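Local atomic coordinates of putative NADPH:quinone reductase (Bacillus thuringiensis, PDB entry 3GMS), a protein that probably catalyses the NADPH-dependent reduction of quinones, as other members of the quinone oxidoreductase branch of the medium-chain dehydrogenase/reductase family do. Residues N128-W133 with F266-W271; N151-A156 with L172-R177; I218-G223 with L240-L245. One frame throughout, in Å; residues are numbered along the deposited sequence.

Interaction 1. Residues N128-W133 with F266-W271; sequences NPLTAW and FHLRHW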
ATOM      1  N   ASN A 128       1.476   1.543  -0.856  1.00 19.95           N
ATOM      2  CA  ASN A 128       1.019   2.683  -0.067  1.00 20.15           C
ATOM      3  C   ASN A 128       1.154   4.054  -0.780  1.00 20.24           C
ATOM      4  O   ASN A 128       0.161   4.826  -0.748  1.00 21.77           O
ATOM      5  CB  ASN A 128       1.639   2.656   1.336  1.00 20.03           C
ATOM      6  CG  ASN A 128       1.173   1.450   2.111  1.00 21.52           C
ATOM      7  OD1 ASN A 128      -0.005   1.122   2.036  1.00 27.60           O
ATOM      8  ND2 ASN A 128       2.082   0.750   2.789  1.00 26.29           N
ATOM      9  N   PRO A 129       2.303   4.347  -1.436  1.00 20.68           N
ATOM     10  CA  PRO A 129       2.432   5.653  -2.085  1.00 21.05           C
ATOM     11  C   PRO A 129       1.499   5.792  -3.266  1.00 21.40           C
ATOM     12  O   PRO A 129       0.844   6.831  -3.399  1.00 21.69           O
ATOM     13  CB  PRO A 129       3.914   5.710  -2.523  1.00 21.41           C
ATOM     14  CG  PRO A 129       4.597   4.802  -1.579  1.00 23.18           C
ATOM     15  CD  PRO A 129       3.607   3.658  -1.391  1.00 20.96           C
ATOM     16  N   LEU A 130       1.436   4.776  -4.134  1.00 20.66           N
ATOM     17  CA  LEU A 130       0.512   4.879  -5.255  1.00 20.34           C
ATOM     18  C   LEU A 130      -0.976   5.018  -4.845  1.00 20.31           C
ATOM     19  O   LEU A 130      -1.686   5.830  -5.409  1.00 20.01           O
ATOM     20  CB  LEU A 130       0.719   3.744  -6.240  1.00 20.50           C
ATOM     21  CG  LEU A 130       0.096   3.891  -7.609  1.00 21.15           C
ATOM     22  CD1 LEU A 130       0.619   5.101  -8.382  1.00 21.70           C
ATOM     23  CD2 LEU A 130       0.386   2.590  -8.354  1.00 19.40           C
ATOM     24  N   THR A 131      -1.405   4.256  -3.840  1.00 20.29           N
ATOM     25  CA  THR A 131      -2.750   4.368  -3.281  1.00 20.05           C
ATOM     26  C   THR A 131      -3.017   5.765  -2.701  1.00 20.59           C
ATOM     27  O   THR A 131      -4.069   6.399  -3.010  1.00 20.38           O
ATOM     28  CB  THR A 131      -3.043   3.272  -2.227  1.00 20.09           C
ATOM     29  OG1 THR A 131      -2.958   1.987  -2.862  1.00 18.88           O
ATOM     30  CG2 THR A 131      -4.475   3.430  -1.667  1.00 20.35           C
ATOM     31  N   ALA A 132      -2.077   6.262  -1.901  1.00 19.89           N
ATOM     32  CA  ALA A 132      -2.244   7.578  -1.300  1.00 20.58           C
ATOM     33  C   ALA A 132      -2.281   8.670  -2.402  1.00 20.66           C
ATOM     34  O   ALA A 132      -3.158   9.532  -2.381  1.00 21.62           O
ATOM     35  CB  ALA A 132      -1.127   7.863  -0.254  1.00 19.05           C
ATOM     36  N   TRP A 133      -1.366   8.598  -3.367  1.00 21.05           N
ATOM     37  CA  TRP A 133      -1.267   9.597  -4.441  1.00 21.09           C
ATOM     38  C   TRP A 133      -2.500   9.634  -5.344  1.00 21.95           C
ATOM     39  O   TRP A 133      -3.031  10.723  -5.663  1.00 20.88           O
ATOM     40  CB  TRP A 133      -0.060   9.324  -5.324  1.00 21.62           C
ATOM     41  CG  TRP A 133       0.044  10.315  -6.491  1.00 21.80           C
ATOM     42  CD1 TRP A 133      -0.259  10.068  -7.796  1.00 25.66           C
ATOM     43  CD2 TRP A 133       0.475  11.672  -6.424  1.00 23.84           C
ATOM     44  NE1 TRP A 133      -0.014  11.197  -8.563  1.00 25.30           N
ATOM     45  CE2 TRP A 133       0.421  12.197  -7.740  1.00 26.27           C
ATOM     46  CE3 TRP A 133       0.928  12.494  -5.386  1.00 25.04           C
ATOM     47  CZ2 TRP A 133       0.784  13.527  -8.045  1.00 26.40           C
ATOM     48  CZ3 TRP A 133       1.303  13.820  -5.689  1.00 27.25           C
ATOM     49  CH2 TRP A 133       1.222  14.312  -7.017  1.00 26.20           C
ATOM     50  N   PHE A 266     -12.209   2.058  -3.336  1.00 23.93           N
ATOM     51  CA  PHE A 266     -11.012   2.162  -4.176  1.00 24.00           C
ATOM     52  C   PHE A 266     -10.212   0.867  -4.145  1.00 24.80           C
ATOM     53  O   PHE A 266      -9.953   0.306  -3.068  1.00 24.61           O
ATOM     54  CB  PHE A 266     -10.105   3.314  -3.732  1.00 23.23           C
ATOM     55  CG  PHE A 266      -8.870   3.445  -4.557  1.00 23.73           C
ATOM     56  CD1 PHE A 266      -8.903   4.179  -5.758  1.00 22.39           C
ATOM     57  CD2 PHE A 266      -7.666   2.848  -4.138  1.00 23.05           C
ATOM     58  CE1 PHE A 266      -7.754   4.277  -6.541  1.00 22.66           C
ATOM     59  CE2 PHE A 266      -6.528   2.918  -4.905  1.00 23.73           C
ATOM     60  CZ  PHE A 266      -6.551   3.653  -6.110  1.00 20.63           C
ATOM     61  N   HIS A 267      -9.794   0.406  -5.323  1.00 25.81           N
ATOM     62  CA  HIS A 267      -8.931  -0.789  -5.483  1.00 26.98           C
ATOM     63  C   HIS A 267      -7.777  -0.381  -6.412  1.00 25.34           C
ATOM     64  O   HIS A 267      -8.030  -0.071  -7.584  1.00 24.79           O
ATOM     65  CB  HIS A 267      -9.686  -1.877  -6.272  1.00 28.10           C
ATOM     66  CG  HIS A 267     -10.957  -2.368  -5.627  1.00 32.65           C
ATOM     67  ND1 HIS A 267     -10.988  -3.459  -4.776  1.00 35.38           N
ATOM     68  CD2 HIS A 267     -12.244  -1.941  -5.729  1.00 35.57           C
ATOM     69  CE1 HIS A 267     -12.228  -3.668  -4.365  1.00 35.15           C
ATOM     70  NE2 HIS A 267     -13.010  -2.762  -4.927  1.00 34.08           N
ATOM     71  N   LEU A 268      -6.532  -0.449  -5.945  1.00 25.07           N
ATOM     72  CA  LEU A 268      -5.393  -0.258  -6.857  1.00 24.58           C
ATOM     73  C   LEU A 268      -5.435  -1.241  -8.044  1.00 24.37           C
ATOM     74  O   LEU A 268      -5.097  -0.900  -9.185  1.00 23.75           O
ATOM     75  CB  LEU A 268      -4.078  -0.411  -6.088  1.00 25.05           C
ATOM     76  CG  LEU A 268      -2.857   0.352  -6.604  1.00 26.21           C
ATOM     77  CD1 LEU A 268      -3.139   1.822  -6.954  1.00 25.85           C
ATOM     78  CD2 LEU A 268      -1.708   0.265  -5.579  1.00 26.31           C
ATOM     79  N   ARG A 269      -5.888  -2.457  -7.773  1.00 24.84           N
ATOM     80  CA  ARG A 269      -6.190  -3.458  -8.810  1.00 26.25           C
ATOM     81  C   ARG A 269      -6.898  -2.826 -10.027  1.00 25.63           C
ATOM     82  O   ARG A 269      -6.517  -3.051 -11.201  1.00 25.34           O
ATOM     83  CB  ARG A 269      -7.164  -4.468  -8.171  1.00 27.03           C
ATOM     84  CG  ARG A 269      -7.436  -5.715  -8.910  1.00 33.72           C
ATOM     85  CD  ARG A 269      -7.668  -6.791  -7.870  1.00 37.70           C
ATOM     86  NE  ARG A 269      -8.996  -6.668  -7.262  1.00 41.66           N
ATOM     87  CZ  ARG A 269     -10.112  -7.041  -7.883  1.00 44.19           C
ATOM     88  NH1 ARG A 269     -10.041  -7.545  -9.117  1.00 41.73           N
ATOM     89  NH2 ARG A 269     -11.290  -6.925  -7.278  1.00 47.10           N
ATOM     90  N   HIS A 270      -7.947  -2.074  -9.732  1.00 23.88           N
ATOM     91  CA  HIS A 270      -8.757  -1.454 -10.761  1.00 25.96           C
ATOM     92  C   HIS A 270      -8.066  -0.269 -11.384  1.00 23.37           C
ATOM     93  O   HIS A 270      -8.020  -0.173 -12.600  1.00 22.38           O
ATOM     94  CB  HIS A 270     -10.106  -1.059 -10.159  1.00 28.35           C
ATOM     95  CG  HIS A 270     -10.886  -2.250  -9.702  1.00 35.28           C
ATOM     96  ND1 HIS A 270     -10.918  -3.431 -10.418  1.00 39.37           N
ATOM     97  CD2 HIS A 270     -11.629  -2.460  -8.596  1.00 38.15           C
ATOM     98  CE1 HIS A 270     -11.685  -4.306  -9.788  1.00 41.13           C
ATOM     99  NE2 HIS A 270     -12.111  -3.742  -8.671  1.00 42.50           N
ATOM    100  N   TRP A 271      -7.516   0.616 -10.551  1.00 21.47           N
ATOM    101  CA  TRP A 271      -6.814   1.795 -11.095  1.00 21.74           C
ATOM    102  C   TRP A 271      -5.737   1.407 -12.129  1.00 21.80           C
ATOM    103  O   TRP A 271      -5.637   2.006 -13.227  1.00 22.81           O
ATOM    104  CB  TRP A 271      -6.198   2.633  -9.995  1.00 20.17           C
ATOM    105  CG  TRP A 271      -5.661   3.945 -10.578  1.00 20.78           C
ATOM    106  CD1 TRP A 271      -6.397   5.019 -10.944  1.00 20.99           C
ATOM    107  CD2 TRP A 271      -4.290   4.254 -10.894  1.00 22.25           C
ATOM    108  NE1 TRP A 271      -5.557   6.023 -11.441  1.00 22.23           N
ATOM    109  CE2 TRP A 271      -4.267   5.574 -11.421  1.00 23.16           C
ATOM    110  CE3 TRP A 271      -3.079   3.559 -10.757  1.00 21.80           C
ATOM    111  CZ2 TRP A 271      -3.077   6.205 -11.831  1.00 23.81           C
ATOM    112  CZ3 TRP A 271      -1.886   4.195 -11.130  1.00 23.29           C
ATOM    113  CH2 TRP A 271      -1.902   5.510 -11.675  1.00 21.47           C
TER
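L130 and L268 meet through their methyl branches and cross at about a right angle, L130 CD2 lying 3.9 Å from L268 CD1. Both methyls of L130 also pack by CZ3 of W271, CD1 the closer at 3.8 Å, and here too the two side chains cross nearly at a right angle. The indole is met obliquely, mainly by CZ3, so that the forked end of L130 is shared between a leucine and a tryptophan one helical turn apart. In W271, CG is set anti to the backbone N (chi1 -172°). T131 serves the other half of the contact with both of its branches. Its CG2, anti to the backbone N (chi1 of OG1 -62°), reaches F266 at an oblique angle, 3.9 Å from CE2, while OG1 sits 3.5 Å from CD2 of L268. That approach of hydroxyl to methyl is plain packing, because the polar need of OG1 is met within its own helix by a hydrogen bond with the carbonyl oxygen of I127. The contact is packing, mostly apolar, with no polar bond between the segments, and about 250 Å² of surface is buried. H267 is the N-cap residue of the second helix, and the backbone changes there from the extended F266 to the helix that carries L268 and W271. Helix 127-139 thus packs on the start of helix 268-274, just beyond strand 262-265 of the Rossmann-type sheet. W271 NE1 is hydrogen-bonded to E138 further along helix 127-139, T283 of helix 277-292 touches both L130 and W271, and I157 of helix 156-168 packs on T131.

Interaction 2. Residues N151-A156 with L172-R177; sequences NACGSA and LIAVTR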
ATOM      1  N   ASN A 151      -8.913   7.524   8.680  1.00 22.28           N
ATOM      2  CA  ASN A 151      -8.795   6.692   9.869  1.00 22.72           C
ATOM      3  C   ASN A 151      -7.699   5.624   9.763  1.00 23.97           C
ATOM      4  O   ASN A 151      -7.048   5.476   8.711  1.00 23.30           O
ATOM      5  CB  ASN A 151     -10.163   6.124  10.315  1.00 23.40           C
ATOM      6  CG  ASN A 151     -10.759   5.109   9.322  1.00 23.23           C
ATOM      7  OD1 ASN A 151     -10.078   4.643   8.454  1.00 25.75           O
ATOM      8  ND2 ASN A 151     -12.035   4.779   9.478  1.00 25.00           N
ATOM      9  N   ALA A 152      -7.509   4.858  10.839  1.00 24.86           N
ATOM     10  CA  ALA A 152      -6.321   3.982  10.970  1.00 25.15           C
ATOM     11  C   ALA A 152      -5.043   4.717  10.520  1.00 24.97           C
ATOM     12  O   ALA A 152      -4.184   4.153   9.831  1.00 24.02           O
ATOM     13  CB  ALA A 152      -6.536   2.649  10.177  1.00 24.81           C
ATOM     14  N   CYS A 153      -4.922   5.985  10.922  1.00 24.82           N
ATOM     15  CA  CYS A 153      -3.951   6.866  10.316  1.00 25.57           C
ATOM     16  C   CYS A 153      -2.547   6.620  10.854  1.00 25.29           C
ATOM     17  O   CYS A 153      -1.586   7.150  10.320  1.00 25.89           O
ATOM     18  CB  CYS A 153      -4.362   8.328  10.453  1.00 25.32           C
ATOM     19  SG  CYS A 153      -3.732   9.449   9.153  1.00 27.68           S
ATOM     20  N   GLY A 154      -2.428   5.802  11.887  1.00 25.93           N
ATOM     21  CA  GLY A 154      -1.091   5.409  12.372  1.00 27.96           C
ATOM     22  C   GLY A 154      -0.400   4.393  11.454  1.00 29.11           C
ATOM     23  O   GLY A 154       0.755   4.048  11.661  1.00 31.86           O
ATOM     24  N   SER A 155      -1.106   3.912  10.447  1.00 29.10           N
ATOM     25  CA  SER A 155      -0.534   3.024   9.426  1.00 28.03           C
ATOM     26  C   SER A 155       0.556   3.669   8.535  1.00 27.04           C
ATOM     27  O   SER A 155       0.732   4.893   8.522  1.00 26.23           O
ATOM     28  CB  SER A 155      -1.668   2.547   8.549  1.00 28.65           C
ATOM     29  OG  SER A 155      -2.231   3.655   7.873  1.00 28.95           O
ATOM     30  N   ALA A 156       1.254   2.845   7.733  1.00 24.89           N
ATOM     31  CA  ALA A 156       2.195   3.368   6.759  1.00 23.82           C
ATOM     32  C   ALA A 156       1.517   4.364   5.844  1.00 22.64           C
ATOM     33  O   ALA A 156       2.080   5.440   5.568  1.00 23.02           O
ATOM     34  CB  ALA A 156       2.825   2.235   5.883  1.00 23.66           C
ATOM     35  N   LEU A 172      -5.326  17.782   6.561  1.00 25.91           N
ATOM     36  CA  LEU A 172      -5.596  16.434   7.033  1.00 25.58           C
ATOM     37  C   LEU A 172      -5.992  16.375   8.485  1.00 25.48           C
ATOM     38  O   LEU A 172      -5.272  16.840   9.372  1.00 25.64           O
ATOM     39  CB  LEU A 172      -4.384  15.495   6.810  1.00 25.53           C
ATOM     40  CG  LEU A 172      -4.526  14.122   7.483  1.00 25.17           C
ATOM     41  CD1 LEU A 172      -5.488  13.210   6.698  1.00 23.27           C
ATOM     42  CD2 LEU A 172      -3.171  13.433   7.622  1.00 27.81           C
ATOM     43  N   ILE A 173      -7.143  15.780   8.725  1.00 25.30           N
ATOM     44  CA  ILE A 173      -7.491  15.360  10.050  1.00 25.72           C
ATOM     45  C   ILE A 173      -7.266  13.854  10.195  1.00 26.01           C
ATOM     46  O   ILE A 173      -8.036  13.009   9.692  1.00 25.88           O
ATOM     47  CB  ILE A 173      -8.954  15.810  10.444  1.00 25.46           C
ATOM     48  CG1 ILE A 173      -9.102  17.340  10.352  1.00 25.64           C
ATOM     49  CG2 ILE A 173      -9.320  15.217  11.849  1.00 25.83           C
ATOM     50  CD1 ILE A 173     -10.567  17.853  10.323  1.00 26.40           C
ATOM     51  N   ALA A 174      -6.174  13.507  10.889  1.00 26.88           N
ATOM     52  CA  ALA A 174      -5.847  12.113  11.190  1.00 27.29           C
ATOM     53  C   ALA A 174      -6.722  11.571  12.293  1.00 28.21           C
ATOM     54  O   ALA A 174      -6.878  12.222  13.345  1.00 29.16           O
ATOM     55  CB  ALA A 174      -4.362  11.984  11.616  1.00 26.72           C
ATOM     56  N   VAL A 175      -7.287  10.399  12.058  1.00 27.10           N
ATOM     57  CA  VAL A 175      -8.060   9.662  13.064  1.00 27.98           C
ATOM     58  C   VAL A 175      -7.328   8.378  13.413  1.00 28.75           C
ATOM     59  O   VAL A 175      -7.081   7.534  12.540  1.00 28.47           O
ATOM     60  CB  VAL A 175      -9.507   9.350  12.558  1.00 27.61           C
ATOM     61  CG1 VAL A 175     -10.328   8.620  13.617  1.00 29.50           C
ATOM     62  CG2 VAL A 175     -10.198  10.622  12.126  1.00 27.90           C
ATOM     63  N   THR A 176      -6.992   8.222  14.695  1.00 30.02           N
ATOM     64  CA  THR A 176      -6.185   7.110  15.176  1.00 31.91           C
ATOM     65  C   THR A 176      -6.874   6.409  16.351  1.00 33.44           C
ATOM     66  O   THR A 176      -7.735   7.007  17.041  1.00 33.75           O
ATOM     67  CB  THR A 176      -4.785   7.586  15.667  1.00 32.48           C
ATOM     68  OG1 THR A 176      -4.953   8.526  16.746  1.00 32.96           O
ATOM     69  CG2 THR A 176      -3.970   8.239  14.549  1.00 32.06           C
ATOM     70  N   ARG A 177      -6.488   5.154  16.583  1.00 34.79           N
ATOM     71  CA  ARG A 177      -7.027   4.340  17.676  1.00 37.09           C
ATOM     72  C   ARG A 177      -6.384   4.657  19.024  1.00 37.30           C
ATOM     73  O   ARG A 177      -6.896   4.231  20.066  1.00 37.63           O
ATOM     74  CB  ARG A 177      -6.766   2.848  17.404  1.00 37.95           C
ATOM     75  CG  ARG A 177      -7.933   2.069  16.834  1.00 42.81           C
ATOM     76  CD  ARG A 177      -8.045   2.242  15.310  1.00 47.57           C
ATOM     77  NE  ARG A 177      -6.827   1.900  14.563  1.00 50.72           N
ATOM     78  CZ  ARG A 177      -6.486   0.667  14.184  1.00 52.50           C
ATOM     79  NH1 ARG A 177      -7.258  -0.366  14.492  1.00 54.30           N
ATOM     80  NH2 ARG A 177      -5.361   0.466  13.500  1.00 52.86           N
TER
HETATM   81  O   HOH W   1      -4.275   4.189  14.122  1.00 20.40           O
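In C153 the sulfur stands anti to the backbone N (chi1 -153°), and in T176 the methyl CG2 lies anti to the carbonyl carbon; both groups are thereby set against the other segment. C153 SG rests 3.6 Å from CB of A174, with CD2 of L172 more distant along the same strand. T176 CG2 approaches C153 CB and the backbone N of G154, at 4.1 and 3.9 Å. Between these side-chain contacts the carbonyl oxygen of V175 faces the loop. It accepts a hydrogen bond of 3.1 Å from C153 N, the donor tilted 29° from the carbonyl plane, and a CA-H...O contact from N151, whose CA is 3.3 Å away. Residues 151-156 form the tight connection between strand 147-150 and helix 156-168, the first beta-alpha unit of a Rossmann-type fold, and strand 171-176 is reached through that helix by a beta-alpha-beta crossover. In this superfamily the corresponding loop usually carries the glycine-rich dinucleotide-binding sequence, so a role in holding NADPH is likely. The loop contains a type I turn, A152 to S155. A152 O accepts from both S155 N and S155 OG, the hydroxyl arriving almost in line with the C=O bond at 2.8 Å, and S155 OG also caps the helix at G158 N. Where the strand ends, the R177 chain is bent at chi2 and chi3, and NH2 lies 4.1 Å from A152 CB. One water, at the edge of the guanidinium, accepts weak bonds from G154 N, R177 N and R177 NE.

Interaction 3. Residues I218-G223 with L240-L245; sequences IDSIGG and LTIGLL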
ATOM      1  N   ILE A 218     -11.364   8.888   4.028  1.00 23.97           N
ATOM      2  CA  ILE A 218     -10.796   7.607   3.570  1.00 22.97           C
ATOM      3  C   ILE A 218     -10.859   6.650   4.737  1.00 23.99           C
ATOM      4  O   ILE A 218     -10.208   6.875   5.770  1.00 23.32           O
ATOM      5  CB  ILE A 218      -9.361   7.791   2.990  1.00 23.53           C
ATOM      6  CG1 ILE A 218      -9.445   8.734   1.776  1.00 23.20           C
ATOM      7  CG2 ILE A 218      -8.761   6.399   2.602  1.00 23.51           C
ATOM      8  CD1 ILE A 218      -8.144   8.946   1.000  1.00 27.06           C
ATOM      9  N   ASP A 219     -11.675   5.611   4.557  1.00 22.36           N
ATOM     10  CA  ASP A 219     -11.908   4.574   5.565  1.00 23.42           C
ATOM     11  C   ASP A 219     -11.127   3.285   5.255  1.00 24.33           C
ATOM     12  O   ASP A 219     -11.248   2.722   4.151  1.00 24.06           O
ATOM     13  CB  ASP A 219     -13.409   4.318   5.638  1.00 23.51           C
ATOM     14  CG  ASP A 219     -13.796   3.157   6.563  1.00 25.35           C
ATOM     15  OD1 ASP A 219     -13.181   2.957   7.626  1.00 26.91           O
ATOM     16  OD2 ASP A 219     -14.780   2.469   6.224  1.00 27.83           O
ATOM     17  N   SER A 220     -10.341   2.859   6.239  1.00 24.84           N
ATOM     18  CA  SER A 220      -9.590   1.605   6.198  1.00 25.21           C
ATOM     19  C   SER A 220     -10.220   0.534   7.087  1.00 26.37           C
ATOM     20  O   SER A 220      -9.815  -0.622   7.038  1.00 27.38           O
ATOM     21  CB  SER A 220      -8.140   1.837   6.670  1.00 24.70           C
ATOM     22  OG  SER A 220      -7.469   2.673   5.757  1.00 26.07           O
ATOM     23  N   ILE A 221     -11.209   0.921   7.898  1.00 26.76           N
ATOM     24  CA  ILE A 221     -11.704   0.051   8.971  1.00 27.42           C
ATOM     25  C   ILE A 221     -13.068  -0.559   8.715  1.00 28.11           C
ATOM     26  O   ILE A 221     -13.268  -1.754   8.947  1.00 27.72           O
ATOM     27  CB  ILE A 221     -11.787   0.845  10.325  1.00 27.38           C
ATOM     28  CG1 ILE A 221     -10.418   1.456  10.675  1.00 28.21           C
ATOM     29  CG2 ILE A 221     -12.288  -0.068  11.473  1.00 28.32           C
ATOM     30  CD1 ILE A 221     -10.432   2.322  11.984  1.00 28.88           C
ATOM     31  N   GLY A 222     -14.010   0.256   8.249  1.00 28.40           N
ATOM     32  CA  GLY A 222     -15.389  -0.222   8.063  1.00 30.07           C
ATOM     33  C   GLY A 222     -16.205  -0.266   9.355  1.00 31.44           C
ATOM     34  O   GLY A 222     -15.802   0.317  10.375  1.00 31.04           O
ATOM     35  N   GLY A 223     -17.344  -0.968   9.303  1.00 31.79           N
ATOM     36  CA  GLY A 223     -18.254  -1.111  10.455  1.00 32.37           C
ATOM     37  C   GLY A 223     -18.681   0.230  11.046  1.00 32.34           C
ATOM     38  O   GLY A 223     -18.781   1.226  10.323  1.00 31.85           O
ATOM     39  N   LEU A 240     -14.627   7.415   0.741  1.00 24.19           N
ATOM     40  CA  LEU A 240     -13.924   6.374  -0.031  1.00 24.41           C
ATOM     41  C   LEU A 240     -13.401   5.267   0.897  1.00 25.00           C
ATOM     42  O   LEU A 240     -12.758   5.568   1.905  1.00 25.27           O
ATOM     43  CB  LEU A 240     -12.789   7.022  -0.815  1.00 24.52           C
ATOM     44  CG  LEU A 240     -12.005   6.179  -1.822  1.00 26.62           C
ATOM     45  CD1 LEU A 240     -12.906   5.874  -3.051  1.00 26.98           C
ATOM     46  CD2 LEU A 240     -10.770   6.953  -2.241  1.00 27.69           C
ATOM     47  N   THR A 241     -13.663   3.993   0.600  1.00 23.74           N
ATOM     48  CA  THR A 241     -13.066   2.965   1.436  1.00 24.86           C
ATOM     49  C   THR A 241     -11.830   2.407   0.731  1.00 24.92           C
ATOM     50  O   THR A 241     -11.806   2.294  -0.517  1.00 24.73           O
ATOM     51  CB  THR A 241     -14.007   1.824   1.831  1.00 25.86           C
ATOM     52  OG1 THR A 241     -14.391   1.100   0.666  1.00 26.29           O
ATOM     53  CG2 THR A 241     -15.256   2.340   2.497  1.00 24.68           C
ATOM     54  N   ILE A 242     -10.796   2.113   1.514  1.00 24.36           N
ATOM     55  CA  ILE A 242      -9.577   1.491   0.933  1.00 24.03           C
ATOM     56  C   ILE A 242      -9.215   0.179   1.605  1.00 26.28           C
ATOM     57  O   ILE A 242      -8.300  -0.541   1.142  1.00 25.12           O
ATOM     58  CB  ILE A 242      -8.346   2.435   0.956  1.00 24.22           C
ATOM     59  CG1 ILE A 242      -8.003   2.906   2.373  1.00 24.59           C
ATOM     60  CG2 ILE A 242      -8.490   3.570  -0.070  1.00 23.62           C
ATOM     61  CD1 ILE A 242      -6.592   3.576   2.470  1.00 27.42           C
ATOM     62  N   GLY A 243      -9.922  -0.135   2.685  1.00 25.80           N
ATOM     63  CA  GLY A 243      -9.639  -1.335   3.476  1.00 28.69           C
ATOM     64  C   GLY A 243     -10.819  -1.701   4.359  1.00 29.39           C
ATOM     65  O   GLY A 243     -11.776  -0.927   4.477  1.00 30.14           O
ATOM     66  N   LEU A 244     -10.739  -2.875   4.981  1.00 30.11           N
ATOM     67  CA  LEU A 244     -11.826  -3.397   5.818  1.00 31.61           C
ATOM     68  C   LEU A 244     -11.295  -4.099   7.065  1.00 32.33           C
ATOM     69  O   LEU A 244     -11.595  -5.276   7.331  1.00 33.42           O
ATOM     70  CB  LEU A 244     -12.729  -4.327   4.978  1.00 31.94           C
ATOM     71  CG  LEU A 244     -14.155  -4.552   5.519  1.00 32.68           C
ATOM     72  CD1 LEU A 244     -14.952  -3.293   5.349  1.00 32.52           C
ATOM     73  CD2 LEU A 244     -14.855  -5.786   4.874  1.00 33.41           C
ATOM     74  N   LEU A 245     -10.520  -3.376   7.861  1.00 33.62           N
ATOM     75  CA  LEU A 245      -9.839  -3.987   9.008  1.00 34.09           C
ATOM     76  C   LEU A 245     -10.799  -4.649   9.983  1.00 34.21           C
ATOM     77  O   LEU A 245     -10.443  -5.618  10.633  1.00 33.75           O
ATOM     78  CB  LEU A 245      -8.993  -2.963   9.766  1.00 34.48           C
ATOM     79  CG  LEU A 245      -7.725  -2.452   9.074  1.00 35.86           C
ATOM     80  CD1 LEU A 245      -7.062  -1.383   9.931  1.00 36.97           C
ATOM     81  CD2 LEU A 245      -6.756  -3.613   8.772  1.00 36.11           C
TER
HETATM   82  O   HOH W   2     -14.457   0.009   4.856  1.00 30.14           O
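I218 pairs with L240 and D219 with T241 as parallel bridges, D219 carrying the backbone hydrogen bonds to L240 and I242. D219 N donates to L240 O at 2.9 Å with an N-H...O angle of 169°, and D219 O receives I242 N at 2.7 Å, plus a weak bond from G243 N. Past the strand ends there is a further backbone bond, L245 N reaching S220 O at 3.0 Å. CA-H...O contacts from I218 to L240 O and from T241 to D219 O accompany these bonds. Strands 214-219 and 237-241 are the fourth and fifth of the six-stranded parallel Rossmann-type sheet, and the segments include their C-terminal ends, the edge at which such folds bind the dinucleotide. Apolar packing lies mainly on the I218 and L240 face, where I242 CD1 lies 3.6 Å from I218 CG2. The hydroxyl of S220 also packs on I242, its OG 3.4 Å from I242 CG1, which stands between the backbone N and the carbonyl carbon (chi1 58°). On the other face D219 and T241 run side by side, pointing the same way. Farther on, L244 CD1 comes to 4.1 Å from G222 CA. The polar interactions centre on the buried D219 carboxylate. Its OD1 accepts I221 N from above the carboxylate plane, an Asx turn that fixes the start of the loop, and G222 N from the syn side, which belongs to the wider Asx motif. D219 OD2 accepts a hydrogen bond from a water that also donates to G243 O, bridging the two segments.

Overall arrangement
Along the chain, interactions 2 and 3 follow one another, and both fall between the two halves of interaction 1. Interactions 2 and 3, with centres about 11 Å apart, share the six-stranded parallel sheet. N151 joins them: its side-chain amide is hydrogen-bonded to D219 OD1 and S220 N. Interaction 1 lies about 13 Å from interaction 3 and about 17 Å from interaction 2, centre to centre. It meets the former where F266 N probably bonds to T241 O, and the latter where N128 packs on A156. Together they tie neighbouring strand ends of the sheet and the helices 127-139 and 268-274 packed by it into the Rossmann-type domain, whose loops probably bind the nicotinamide cofactor.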